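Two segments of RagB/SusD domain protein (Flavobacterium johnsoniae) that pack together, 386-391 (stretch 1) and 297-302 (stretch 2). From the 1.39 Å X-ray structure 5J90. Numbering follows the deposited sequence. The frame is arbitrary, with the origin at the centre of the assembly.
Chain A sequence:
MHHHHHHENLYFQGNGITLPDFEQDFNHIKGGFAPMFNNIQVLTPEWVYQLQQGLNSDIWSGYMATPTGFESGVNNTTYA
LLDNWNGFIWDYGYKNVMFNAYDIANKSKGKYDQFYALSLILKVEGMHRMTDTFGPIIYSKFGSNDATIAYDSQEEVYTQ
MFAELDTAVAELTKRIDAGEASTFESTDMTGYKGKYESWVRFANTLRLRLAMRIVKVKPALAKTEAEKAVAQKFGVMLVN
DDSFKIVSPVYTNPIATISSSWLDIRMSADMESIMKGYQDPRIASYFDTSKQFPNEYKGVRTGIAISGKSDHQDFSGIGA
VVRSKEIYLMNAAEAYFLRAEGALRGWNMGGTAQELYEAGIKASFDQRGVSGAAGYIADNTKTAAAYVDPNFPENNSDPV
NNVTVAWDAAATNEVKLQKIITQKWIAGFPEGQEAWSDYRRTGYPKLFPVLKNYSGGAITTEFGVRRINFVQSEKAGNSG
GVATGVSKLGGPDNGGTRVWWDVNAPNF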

# COMPACT_ATOMS: atom_id res chain seq x y z
N ALA A 386 24.67 -22.89 4.77
CA ALA A 386 23.53 -23.78 4.68
C ALA A 386 23.06 -24.16 6.08
O ALA A 386 23.87 -24.25 7.02
CB ALA A 386 23.88 -25.03 3.88
N TYR A 387 21.76 -24.38 6.22
CA TYR A 387 21.18 -24.75 7.49
C TYR A 387 20.78 -26.23 7.52
O TYR A 387 20.09 -26.72 6.63
CB TYR A 387 19.95 -23.88 7.85
CG TYR A 387 19.32 -24.42 9.10
CD1 TYR A 387 19.92 -24.23 10.34
CD2 TYR A 387 18.16 -25.20 9.05
CE1 TYR A 387 19.38 -24.77 11.49
CE2 TYR A 387 17.61 -25.74 10.20
CZ TYR A 387 18.23 -25.52 11.42
OH TYR A 387 17.71 -26.05 12.57
N VAL A 388 21.21 -26.93 8.58
CA VAL A 388 20.88 -28.33 8.77
C VAL A 388 20.27 -28.59 10.15
O VAL A 388 20.80 -28.15 11.17
CB VAL A 388 22.13 -29.22 8.63
CG1 VAL A 388 21.82 -30.67 9.00
CG2 VAL A 388 22.69 -29.13 7.22
N ASP A 389 19.14 -29.28 10.15
CA ASP A 389 18.53 -29.82 11.37
C ASP A 389 18.87 -31.31 11.35
O ASP A 389 18.18 -32.09 10.69
CB ASP A 389 17.01 -29.61 11.32
CG ASP A 389 16.32 -29.99 12.62
OD1 ASP A 389 16.95 -30.68 13.45
OD2 ASP A 389 15.14 -29.62 12.80
N PRO A 390 19.93 -31.71 12.08
CA PRO A 390 20.55 -33.03 11.90
C PRO A 390 19.57 -34.21 11.90
O PRO A 390 19.63 -35.05 11.00
CB PRO A 390 21.51 -33.12 13.09
CG PRO A 390 21.88 -31.69 13.36
CD PRO A 390 20.61 -30.92 13.12
N ASN A 391 18.66 -34.27 12.88
CA ASN A 391 17.72 -35.39 12.96
C ASN A 391 16.41 -35.18 12.21
O ASN A 391 15.55 -36.07 12.19
CB ASN A 391 17.45 -35.75 14.42
CG ASN A 391 18.70 -36.23 15.13
OD1 ASN A 391 19.59 -36.81 14.52
ND2 ASN A 391 18.77 -35.99 16.43
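Stretch 2 (297-302) YKGVRT

Stretch 2 lies across stretch 1 as an extended loop, not as a paired strand. Neither segment is a regular helix or strand, yet the phi/psi values of stretch 2 are extended throughout, from -127/128 at Lys-298 to -75/139 at Arg-301. Measured from CA of 298 to CA of 301 against CA of 387 to CA of 390, the two directions differ by 105°; the contact buries 250 Å² summed over both sides.

Two hydrogen bonds, each from a side chain to a backbone carbonyl, join the segments. Tyr-387, whose CA-to-CB bond points toward stretch 2, has chi1 at 174° (t) and chi2 at 74°; this conformation brings its OH to 2.6 Å from the O of Gly-299, to which it donates. That O lies at the ring edge, near the ring plane, as expected for a phenol hydrogen bond. At Gly-299 an ideal CB would point sideways, 4.6 Å from Tyr-387 CE1.

Lys-298 supplies the reciprocal bond. Its CA-to-CB bond points sideways, but chi1 to chi3 are all m (-71°, -59°, -59°) before chi4 returns to t (175°). The chain thus coils and its end comes nearer, placing NZ 2.8 Å from Val-388 O as donor. The CE of Lys-298 also comes within 4.3 Å of Pro-390 CD. Val-388 offers its carbonyl while its CA-to-CB bond points away from stretch 2.

Arg-301 points its CB toward stretch 1, 4.1 Å from Tyr-387 CE2; chi1 is t, chi2 lies between wells at 96°, and both NH1 and NH2 are hydrogen-bonded elsewhere in the structure. Water 1 links the two stretches: it accepts from Arg-301 N (2.8 Å) and donates to Tyr-387 OH (2.7 Å) and Asp-389 OD2 (2.9 Å).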

# COMPACT_ATOMS: atom_id res chain seq x y z
N TYR A 297 27.16 -23.99 17.92
CA TYR A 297 26.01 -23.09 17.87
C TYR A 297 24.99 -23.64 16.89
O TYR A 297 25.25 -23.70 15.69
CB TYR A 297 26.46 -21.68 17.46
CG TYR A 297 27.40 -21.08 18.46
CD1 TYR A 297 26.93 -20.53 19.65
CD2 TYR A 297 28.78 -21.11 18.26
CE1 TYR A 297 27.79 -19.99 20.59
CE2 TYR A 297 29.65 -20.58 19.20
CZ TYR A 297 29.15 -20.03 20.36
OH TYR A 297 30.00 -19.50 21.30
N LYS A 298 23.84 -24.06 17.41
CA LYS A 298 22.81 -24.67 16.57
C LYS A 298 21.46 -23.98 16.77
O LYS A 298 20.99 -23.83 17.90
CB LYS A 298 22.67 -26.17 16.86
CG LYS A 298 23.83 -27.02 16.36
CD LYS A 298 24.02 -26.89 14.85
CE LYS A 298 22.78 -27.32 14.08
NZ LYS A 298 22.94 -27.09 12.61
N GLY A 299 20.86 -23.57 15.66
CA GLY A 299 19.60 -22.86 15.70
C GLY A 299 18.43 -23.72 15.26
O GLY A 299 18.61 -24.77 14.63
N VAL A 300 17.23 -23.25 15.60
CA VAL A 300 15.99 -23.95 15.32
C VAL A 300 15.23 -23.23 14.21
O VAL A 300 15.14 -21.99 14.20
CB VAL A 300 15.13 -24.03 16.59
CG1 VAL A 300 13.83 -24.75 16.31
CG2 VAL A 300 15.91 -24.71 17.71
N ARG A 301 14.68 -23.99 13.26
CA ARG A 301 13.91 -23.43 12.16
C ARG A 301 12.53 -23.01 12.65
O ARG A 301 11.90 -23.70 13.45
CB ARG A 301 13.77 -24.49 11.05
CG ARG A 301 13.02 -24.02 9.82
CD ARG A 301 13.97 -23.55 8.76
NE ARG A 301 13.25 -23.07 7.58
CZ ARG A 301 13.25 -23.66 6.39
NH1 ARG A 301 13.95 -24.77 6.18
NH2 ARG A 301 12.55 -23.13 5.40
N THR A 302 12.05 -21.86 12.18
CA THR A 302 10.70 -21.42 12.56
C THR A 302 9.66 -21.77 11.49
O THR A 302 9.96 -21.83 10.29
CB THR A 302 10.64 -19.91 12.90
OG1 THR A 302 9.40 -19.62 13.56
CG2 THR A 302 10.76 -19.05 11.65
O HOH W 1 15.15 -26.78 13.12